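Putative NADPH:quinone oxidoreductase (Ralstonia eutropha, PDB 3IUP) binds NADPH and probably catalyses the NADPH-dependent reduction of quinones, as a putative member of the medium-chain dehydrogenase/reductase superfamily. Local coordinates at residues A[164-167]-A[168-172]; A[189-192]-A[193-197]; A[82-85]-A[86-89]; A[351-354]-A[355-358]. All coordinates share one frame; numbering follows the deposited sequence.

Contact 1. Residues A[164-167]-A[168-172]; sequences VETM and RLEGH. With ACT (acetate ion), chain H; ACT (acetate ion), chain I.
V164 and R168 lie side by side one turn apart at the C-terminal end of helix 155-169. With CG1 of V164 anti to its backbone N (chi1 175°), that methyl leans along the helix and sits over one face of the guanidinium, 3.5 Å from R168 NH1 and offset toward its rim. R168 itself runs out extended from CG to NE, and the selenomethionine methyl CE of M167, at the end of a chain bent at chi3 (81°), rests 3.8 Å from R168 CG. At its N-H edge the guanidinium takes acetate, probably from the crystallisation liquor. One acetate oxygen, O of chain I, accepts from both R168 NH1 (3.0 Å) and R168 NH2 (3.1 Å); the other acetate is reached by NH1 through a weak bond.

One residue on from V164, E165 CG meets L169 CD1 at 3.8 Å, and the carboxylate of E165 forms a salt bridge with R322. T166 and E170 point the same way, T166 CG2 lying 3.5 Å from E170 OE2, an oxygen that is hydrogen-bonded to Y284. The helix ends in a Schellman motif: G171, with positive phi, is the C-prime residue, H172 N bonds M167 O at 2.9 Å and G171 N bonds R168 O. The H172 ring is held at ND1 by a hydrogen bond with T242. Chemically, an arginine with one face under the V164 methyl and both NH1 and NH2 bound to acetate is consistent with an anion-binding spot at the surface.

Contact 2. Residues A[189-192]-A[193-197]; sequences NQIC and LKDGI
I197 and C192 meet where helix 183-195 of a beta-alpha-beta unit, between strands 175-177 and 199-203 of the Rossmann-type parallel sheet, runs out and the chain turns back. Three ordinary helical bonds lead up to this end: L193 N to N189 O, K194 N to Q190 O and D195 N to I191 O. The last carbonyl in the series, C192 O, serves two donors. I197 N reaches it at 2.9 Å in the carbonyl plane, on a lone pair, whereas G196 N, at 2.8 Å, makes only a weak bond, its N-H...O angle being 117°. G196 has positive phi, which lets the backbone swing round so that I197 N can return to the last turn.

Q190 and D195 find their polar partners farther off in the chain. Q190 NE2 gives its hydrogen bond to Q215 O, and D195 OD2 forms a salt bridge with R329. The D195 side chain lies alongside I191, and the same OD2 is 3.7 Å from I191 CG2. A first torsion of 180° sets the N189 amide on the side away from its own backbone N, where it approaches L193: ND2 is 3.5 Å from L193 CD1, a methyl that also lies 4.0 Å from Q190 NE2.

C192 packs on L175 and L199, and I197 on V164 and the R168 side chain of helix 155-169. Within the turn itself, C192 SG rests 3.8 Å from I197 CB and 3.9 Å from I197 CG2.

Contact 3. Residues A[82-85]-A[86-89]; sequences RSMA and GRLD
M84 and R87 meet across a short 3-10 turn that follows helix 78-84, in the GroES-like domain of the alcohol dehydrogenase family. The turn is held by R87 N, which bonds M84 O at 2.9 Å with an N-H...O angle of 163°. A second bond, L88 N to A85 O, is weak at 3.4 Å.

Around this backbone the side chains of M84 and R87 lie side by side, pointing the same way. R87 starts with CG between its own N and carbonyl carbon (chi1 63°), which brings CG to 3.3 Å from M84 O, and its CD then comes to 4.1 Å from the selenium of M84, a selenomethionine folded at chi2 and chi3. L88 lays CD2 at 4.0 Å from M84 CB, and its CD1 lies 3.9 Å from A85 CA.

The next shell fixes the arginine. Its chain leads away from the turn and bends at chi3 (-71°), and at its end NH1 donates to L51 O and NH2 to S10 OG; Y272 of the second subunit packs against the same side chain. I12 of strand 4-12 touches M84, R87 and L88 together. Beyond it, the chain passes into strand 90-93 beside strand 4-12, and D89 is already tied to that region by backbone bonding to I12 and by a hydrogen bond between its OD2 and S14 OG.

Contact 4. Residues A[351-354]-A[355-358]; sequences VLDL and DMIA
D353 meets the backbone amides of D355, I357 and, weakly, M356 at the start of helix 354-360, and hydrogen bonding is the main business of this contact. The D353 carboxylate is carried forward by a first torsion of -177°, which places CG opposite the backbone N, and OD1 accepts from D355 N at 2.7 Å, met nearly along the C-O axis of OD1. The carbonyl oxygen does the rest: I357 N reaches D353 O at 2.9 Å in a straight bond (171°), and M356 N makes a weak one to the same atom. A358 N to L354 O then carries the helical pattern onward.

The charges here are alike. D353 OD1 and D355 OD2 stand 3.7 Å apart, their carboxylate planes turned 43° from each other; the helix dipole would probably ease this by favouring negative charge at the helix start.

Apolar contacts involve M356 and the L354/I357 pair. M356, bent at chi2, brings CG to 3.6 Å from D353 CB, and its side chain goes on to meet K344, I346 and Y369. L354 and I357 lie side by side and point the same way, CD2 of L354 4.0 Å from CD1 of I357, with L354 also lying on A61, A63 and V72.

V351 O, which is hydrogen-bonded to the hydroxyl of Y360, lies 3.4 Å from I357 CG1. The arrangement is a classic aspartate N-cap, here at a tight junction between helices 348-351 and 354-360.

From the N terminus, contact 3 comes first, closing the small turn that links helix 78-84 to strand 90-93 on the surface of the GroES-like domain, near the second subunit. Contact 1 follows at the end of helix 155-169 and contact 2 at the end of helix 183-195. These two touch: helix 155-169 packs against the turn that ends helix 183-195, V164 CG1 lying 3.4 Å from I197 CD1, and V164 CG2 comes to 4.2 Å from I191 CG2 on the helix itself. Contact 4 comes last, where the chain starts helix 354-360 beside strands 61-65 and 70-75. All four are in series: none nests in or crosses another. Contacts 3 and 4 lie about 24 Å apart between centres.

Contact 1. Residues A[164-167]-A[168-172]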
loop_
_atom_site.group_PDB
_atom_site.type_symbol
_atom_site.label_atom_id
_atom_site.label_comp_id
_atom_site.label_asym_id
_atom_site.label_seq_id
_atom_site.Cartn_x
_atom_site.Cartn_y
_atom_site.Cartn_z
ATOM N N VAL A 164 5.068 -17.646 0.305
ATOM C CA VAL A 164 4.781 -18.383 1.523
ATOM C C VAL A 164 5.623 -17.883 2.713
ATOM O O VAL A 164 5.103 -17.656 3.822
ATOM C CB VAL A 164 4.915 -19.880 1.327
ATOM C CG1 VAL A 164 4.725 -20.609 2.665
ATOM C CG2 VAL A 164 3.895 -20.339 0.263
ATOM N N GLU A 165 6.888 -17.621 2.439
ATOM C CA GLU A 165 7.775 -17.029 3.459
ATOM C C GLU A 165 7.282 -15.664 3.975
ATOM O O GLU A 165 7.225 -15.443 5.175
ATOM C CB GLU A 165 9.195 -16.931 2.924
ATOM C CG GLU A 165 10.242 -16.629 4.037
ATOM C CD GLU A 165 10.767 -17.916 4.688
ATOM O OE1 GLU A 165 10.247 -19.010 4.421
ATOM O OE2 GLU A 165 11.715 -17.809 5.486
ATOM N N THR A 166 6.929 -14.765 3.070
ATOM C CA THR A 166 6.361 -13.495 3.396
ATOM C C THR A 166 5.061 -13.605 4.176
ATOM O O THR A 166 4.902 -12.904 5.130
ATOM C CB THR A 166 6.095 -12.642 2.120
ATOM O OG1 THR A 166 7.324 -12.438 1.396
ATOM C CG2 THR A 166 5.554 -11.285 2.465
HETATM N N MSE A 167 4.149 -14.472 3.742
HETATM C CA MSE A 167 2.933 -14.764 4.482
HETATM C C MSE A 167 3.226 -15.041 5.971
HETATM O O MSE A 167 2.642 -14.419 6.896
HETATM C CB MSE A 167 2.283 -15.994 3.855
HETATM C CG MSE A 167 1.010 -16.455 4.488
HETATM SE SE MSE A 167 0.493 -18.240 3.841
HETATM C CE MSE A 167 1.663 -19.251 4.979
ATOM N N ARG A 168 4.131 -15.981 6.191
ATOM C CA ARG A 168 4.543 -16.335 7.546
ATOM C C ARG A 168 5.233 -15.212 8.300
ATOM O O ARG A 168 4.918 -14.971 9.455
ATOM C CB ARG A 168 5.441 -17.543 7.501
ATOM C CG ARG A 168 4.689 -18.822 7.173
ATOM C CD ARG A 168 5.592 -19.924 6.809
ATOM N NE ARG A 168 4.825 -21.162 6.700
ATOM C CZ ARG A 168 5.201 -22.216 5.995
ATOM N NH1 ARG A 168 6.366 -22.232 5.353
ATOM N NH2 ARG A 168 4.410 -23.271 5.948
ATOM N N LEU A 169 6.178 -14.546 7.658
ATOM C CA LEU A 169 6.874 -13.421 8.278
ATOM C C LEU A 169 5.949 -12.300 8.701
ATOM O O LEU A 169 6.197 -11.637 9.709
ATOM C CB LEU A 169 7.975 -12.859 7.377
ATOM C CG LEU A 169 9.204 -13.756 7.263
ATOM C CD1 LEU A 169 10.009 -13.392 6.035
ATOM C CD2 LEU A 169 10.059 -13.674 8.564
ATOM N N GLU A 170 4.903 -12.059 7.950
ATOM C CA GLU A 170 4.036 -10.908 8.232
ATOM C C GLU A 170 2.784 -11.327 9.006
ATOM O O GLU A 170 1.857 -10.557 9.196
ATOM C CB GLU A 170 3.732 -10.164 6.934
ATOM C CG GLU A 170 5.015 -9.678 6.306
ATOM C CD GLU A 170 4.832 -8.832 5.035
ATOM O OE1 GLU A 170 3.683 -8.566 4.637
ATOM O OE2 GLU A 170 5.879 -8.448 4.472
ATOM N N GLY A 171 2.760 -12.562 9.461
ATOM C CA GLY A 171 1.797 -12.997 10.457
ATOM C C GLY A 171 0.474 -13.497 9.916
ATOM O O GLY A 171 -0.518 -13.518 10.632
ATOM N N HIS A 172 0.457 -13.932 8.677
ATOM C CA HIS A 172 -0.747 -14.413 7.991
ATOM C C HIS A 172 -0.694 -15.952 7.987
ATOM O O HIS A 172 0.387 -16.552 8.026
ATOM C CB HIS A 172 -0.716 -13.906 6.532
ATOM C CG HIS A 172 -0.669 -12.415 6.412
ATOM N ND1 HIS A 172 -1.801 -11.621 6.487
ATOM C CD2 HIS A 172 0.376 -11.574 6.189
ATOM C CE1 HIS A 172 -1.442 -10.347 6.363
ATOM N NE2 HIS A 172 -0.125 -10.292 6.176
HETATM C C ACT H . 8.693 -21.408 3.128
HETATM O O ACT H . 8.958 -22.665 3.243
HETATM O OXT ACT H . 8.058 -20.787 4.054
HETATM C CH3 ACT H . 9.164 -20.643 1.939
HETATM C C ACT I . 6.757 -25.831 4.884
HETATM O O ACT I . 6.226 -24.944 4.156
HETATM O OXT ACT I . 6.131 -26.113 5.941
HETATM C CH3 ACT I . 8.050 -26.508 4.520
#

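Contact 2. Residues A[189-192]-A[193-197]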
loop_
_atom_site.group_PDB
_atom_site.type_symbol
_atom_site.label_atom_id
_atom_site.label_comp_id
_atom_site.label_asym_id
_atom_site.label_seq_id
_atom_site.Cartn_x
_atom_site.Cartn_y
_atom_site.Cartn_z
ATOM N N ASN A 189 0.602 -23.416 -6.217
ATOM C CA ASN A 189 -0.458 -24.340 -5.853
ATOM C C ASN A 189 0.124 -25.695 -5.415
ATOM O O ASN A 189 -0.317 -26.260 -4.441
ATOM C CB ASN A 189 -1.418 -24.520 -7.008
ATOM C CG ASN A 189 -2.531 -25.476 -6.669
ATOM O OD1 ASN A 189 -3.312 -25.220 -5.755
ATOM N ND2 ASN A 189 -2.619 -26.569 -7.420
ATOM N N GLN A 190 1.148 -26.203 -6.101
ATOM C CA GLN A 190 1.781 -27.456 -5.661
ATOM C C GLN A 190 2.464 -27.356 -4.272
ATOM O O GLN A 190 2.422 -28.290 -3.475
ATOM C CB GLN A 190 2.759 -27.996 -6.711
ATOM C CG GLN A 190 2.098 -28.456 -8.059
ATOM C CD GLN A 190 0.933 -29.411 -7.819
ATOM O OE1 GLN A 190 1.079 -30.364 -7.067
ATOM N NE2 GLN A 190 -0.229 -29.120 -8.384
ATOM N N ILE A 191 3.124 -26.232 -4.024
ATOM C CA ILE A 191 3.739 -25.982 -2.712
ATOM C C ILE A 191 2.676 -26.043 -1.633
ATOM O O ILE A 191 2.823 -26.703 -0.616
ATOM C CB ILE A 191 4.445 -24.588 -2.673
ATOM C CG1 ILE A 191 5.686 -24.569 -3.528
ATOM C CG2 ILE A 191 4.794 -24.181 -1.243
ATOM C CD1 ILE A 191 6.142 -23.129 -3.832
ATOM N N CYS A 192 1.587 -25.312 -1.839
ATOM C CA CYS A 192 0.561 -25.242 -0.838
ATOM C C CYS A 192 -0.150 -26.583 -0.610
ATOM O O CYS A 192 -0.497 -26.917 0.525
ATOM C CB CYS A 192 -0.429 -24.145 -1.197
ATOM S SG CYS A 192 0.268 -22.462 -1.108
ATOM N N LEU A 193 -0.338 -27.359 -1.682
ATOM C CA LEU A 193 -0.899 -28.705 -1.567
ATOM C C LEU A 193 0.043 -29.593 -0.754
ATOM O O LEU A 193 -0.388 -30.264 0.162
ATOM C CB LEU A 193 -1.208 -29.320 -2.935
ATOM C CG LEU A 193 -2.466 -28.749 -3.604
ATOM C CD1 LEU A 193 -2.518 -29.157 -5.104
ATOM C CD2 LEU A 193 -3.737 -29.145 -2.873
ATOM N N LYS A 194 1.322 -29.548 -1.058
ATOM C CA LYS A 194 2.263 -30.428 -0.368
ATOM C C LYS A 194 2.456 -30.002 1.077
ATOM O O LYS A 194 2.577 -30.870 1.973
ATOM C CB LYS A 194 3.597 -30.424 -1.080
ATOM C CG LYS A 194 4.701 -31.258 -0.419
ATOM C CD LYS A 194 5.885 -31.369 -1.403
ATOM C CE LYS A 194 7.035 -32.195 -0.835
ATOM N NZ LYS A 194 6.728 -33.653 -0.904
ATOM N N ASP A 195 2.499 -28.692 1.310
ATOM C CA ASP A 195 2.754 -28.174 2.645
ATOM C C ASP A 195 1.497 -27.954 3.485
ATOM O O ASP A 195 1.601 -27.610 4.655
ATOM C CB ASP A 195 3.560 -26.881 2.562
ATOM C CG ASP A 195 4.915 -27.055 1.883
ATOM O OD1 ASP A 195 5.225 -28.160 1.357
ATOM O OD2 ASP A 195 5.687 -26.069 1.828
ATOM N N GLY A 196 0.301 -28.144 2.932
ATOM C CA GLY A 196 -0.917 -27.944 3.719
ATOM C C GLY A 196 -1.219 -26.474 4.041
ATOM O O GLY A 196 -1.718 -26.157 5.109
ATOM N N ILE A 197 -0.942 -25.594 3.079
ATOM C CA ILE A 197 -1.275 -24.161 3.192
ATOM C C ILE A 197 -2.543 -23.881 2.409
ATOM O O ILE A 197 -2.653 -24.256 1.219
ATOM C CB ILE A 197 -0.108 -23.309 2.607
ATOM C CG1 ILE A 197 1.174 -23.593 3.390
ATOM C CG2 ILE A 197 -0.445 -21.802 2.657
ATOM C CD1 ILE A 197 2.452 -23.174 2.699
#

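Contact 3. Residues A[82-85]-A[86-89]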
loop_
_atom_site.group_PDB
_atom_site.type_symbol
_atom_site.label_atom_id
_atom_site.label_comp_id
_atom_site.label_asym_id
_atom_site.label_seq_id
_atom_site.Cartn_x
_atom_site.Cartn_y
_atom_site.Cartn_z
ATOM N N ARG A 82 11.217 9.219 -20.586
ATOM C CA ARG A 82 11.642 9.528 -19.216
ATOM C C ARG A 82 11.871 8.238 -18.452
ATOM O O ARG A 82 12.868 8.107 -17.727
ATOM C CB ARG A 82 10.628 10.443 -18.459
ATOM N N SER A 83 10.963 7.274 -18.632
ATOM C CA SER A 83 11.085 5.977 -18.002
ATOM C C SER A 83 12.297 5.223 -18.529
ATOM O O SER A 83 12.802 4.355 -17.836
ATOM C CB SER A 83 9.832 5.109 -18.219
ATOM O OG SER A 83 9.681 4.682 -19.567
HETATM N N MSE A 84 12.746 5.545 -19.732
HETATM C CA MSE A 84 13.917 4.825 -20.303
HETATM C C MSE A 84 15.240 5.531 -20.006
HETATM O O MSE A 84 16.309 5.019 -20.360
HETATM C CB MSE A 84 13.751 4.688 -21.801
HETATM C CG MSE A 84 12.572 3.811 -22.232
HETATM SE SE MSE A 84 12.851 1.935 -21.875
HETATM C CE MSE A 84 12.042 1.749 -20.193
ATOM N N ALA A 85 15.162 6.687 -19.344
ATOM C CA ALA A 85 16.312 7.573 -19.174
ATOM C C ALA A 85 17.583 6.845 -18.699
ATOM O O ALA A 85 18.651 7.064 -19.243
ATOM C CB ALA A 85 15.968 8.698 -18.195
ATOM N N GLY A 86 17.450 5.986 -17.694
ATOM C CA GLY A 86 18.588 5.279 -17.096
ATOM C C GLY A 86 19.369 4.347 -18.043
ATOM O O GLY A 86 20.536 4.006 -17.758
ATOM N N ARG A 87 18.759 3.948 -19.162
ATOM C CA ARG A 87 19.392 2.989 -20.068
ATOM C C ARG A 87 19.653 3.546 -21.462
ATOM O O ARG A 87 20.038 2.807 -22.365
ATOM C CB ARG A 87 18.577 1.691 -20.170
ATOM C CG ARG A 87 17.183 1.842 -20.747
ATOM C CD ARG A 87 16.535 0.499 -20.909
ATOM N NE ARG A 87 17.153 -0.266 -21.982
ATOM C CZ ARG A 87 16.668 -1.390 -22.478
ATOM N NH1 ARG A 87 15.540 -1.904 -21.987
ATOM N NH2 ARG A 87 17.312 -2.026 -23.437
ATOM N N LEU A 88 19.420 4.837 -21.655
ATOM C CA LEU A 88 19.568 5.422 -22.987
ATOM C C LEU A 88 21.011 5.240 -23.453
ATOM O O LEU A 88 21.966 5.542 -22.710
ATOM C CB LEU A 88 19.142 6.894 -23.045
ATOM C CG LEU A 88 17.645 7.186 -22.805
ATOM C CD1 LEU A 88 17.351 8.688 -22.802
ATOM C CD2 LEU A 88 16.778 6.410 -23.826
ATOM N N ASP A 89 21.146 4.765 -24.688
ATOM C CA ASP A 89 22.422 4.583 -25.367
ATOM C C ASP A 89 23.287 3.491 -24.727
ATOM O O ASP A 89 24.485 3.409 -25.005
ATOM C CB ASP A 89 23.157 5.923 -25.486
ATOM C CG ASP A 89 22.263 6.985 -26.152
ATOM O OD1 ASP A 89 21.658 6.634 -27.200
ATOM O OD2 ASP A 89 22.155 8.112 -25.635
#

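Contact 4. Residues A[351-354]-A[355-358]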
loop_
_atom_site.group_PDB
_atom_site.type_symbol
_atom_site.label_atom_id
_atom_site.label_comp_id
_atom_site.label_asym_id
_atom_site.label_seq_id
_atom_site.Cartn_x
_atom_site.Cartn_y
_atom_site.Cartn_z
ATOM N N VAL A 351 14.705 -15.613 -31.187
ATOM C CA VAL A 351 14.214 -14.634 -30.256
ATOM C C VAL A 351 13.845 -13.349 -31.008
ATOM O O VAL A 351 12.931 -12.639 -30.599
ATOM C CB VAL A 351 15.265 -14.358 -29.133
ATOM C CG1 VAL A 351 14.833 -13.282 -28.139
ATOM C CG2 VAL A 351 15.657 -15.686 -28.427
ATOM N N LEU A 352 14.571 -13.073 -32.063
ATOM C CA LEU A 352 14.380 -11.827 -32.800
ATOM C C LEU A 352 13.521 -12.011 -34.043
ATOM O O LEU A 352 13.438 -11.109 -34.857
ATOM C CB LEU A 352 15.729 -11.170 -33.116
ATOM C CG LEU A 352 16.541 -10.820 -31.855
ATOM C CD1 LEU A 352 17.823 -10.025 -32.259
ATOM C CD2 LEU A 352 15.764 -10.074 -30.781
ATOM N N ASP A 353 12.862 -13.146 -34.190
ATOM C CA ASP A 353 11.878 -13.338 -35.266
ATOM C C ASP A 353 10.562 -12.719 -34.836
ATOM O O ASP A 353 10.024 -13.076 -33.798
ATOM C CB ASP A 353 11.714 -14.825 -35.492
ATOM C CG ASP A 353 10.767 -15.164 -36.640
ATOM O OD1 ASP A 353 9.693 -14.539 -36.770
ATOM O OD2 ASP A 353 11.140 -16.079 -37.403
ATOM N N LEU A 354 10.006 -11.808 -35.638
ATOM C CA LEU A 354 8.791 -11.089 -35.224
ATOM C C LEU A 354 7.599 -12.043 -35.046
ATOM O O LEU A 354 6.709 -11.808 -34.222
ATOM C CB LEU A 354 8.474 -9.973 -36.215
ATOM C CG LEU A 354 9.500 -8.839 -36.283
ATOM C CD1 LEU A 354 9.238 -7.900 -37.483
ATOM C CD2 LEU A 354 9.497 -8.101 -34.947
ATOM N N ASP A 355 7.625 -13.147 -35.784
ATOM C CA ASP A 355 6.604 -14.211 -35.666
ATOM C C ASP A 355 6.667 -14.891 -34.312
ATOM O O ASP A 355 5.620 -15.193 -33.719
ATOM C CB ASP A 355 6.769 -15.275 -36.778
ATOM C CG ASP A 355 6.475 -14.738 -38.201
ATOM O OD1 ASP A 355 5.696 -13.767 -38.386
ATOM O OD2 ASP A 355 7.043 -15.316 -39.159
HETATM N N MSE A 356 7.888 -15.083 -33.787
HETATM C CA MSE A 356 8.057 -15.701 -32.489
HETATM C C MSE A 356 7.690 -14.694 -31.415
HETATM O O MSE A 356 7.009 -15.034 -30.447
HETATM C CB MSE A 356 9.504 -16.213 -32.296
HETATM C CG MSE A 356 10.016 -17.157 -33.376
HETATM SE SE MSE A 356 9.294 -18.859 -32.953
HETATM C CE MSE A 356 10.469 -19.953 -34.073
ATOM N N ILE A 357 8.139 -13.446 -31.590
ATOM C CA ILE A 357 7.826 -12.345 -30.669
ATOM C C ILE A 357 6.312 -12.223 -30.447
ATOM O O ILE A 357 5.823 -12.119 -29.306
ATOM C CB ILE A 357 8.437 -11.000 -31.185
ATOM C CG1 ILE A 357 9.993 -11.072 -31.104
ATOM C CG2 ILE A 357 7.915 -9.819 -30.365
ATOM C CD1 ILE A 357 10.715 -9.850 -31.570
ATOM N N ALA A 358 5.583 -12.237 -31.551
ATOM C CA ALA A 358 4.114 -12.158 -31.487
ATOM C C ALA A 358 3.475 -13.172 -30.529
ATOM O O ALA A 358 2.470 -12.868 -29.893
ATOM C CB ALA A 358 3.520 -12.300 -32.874
#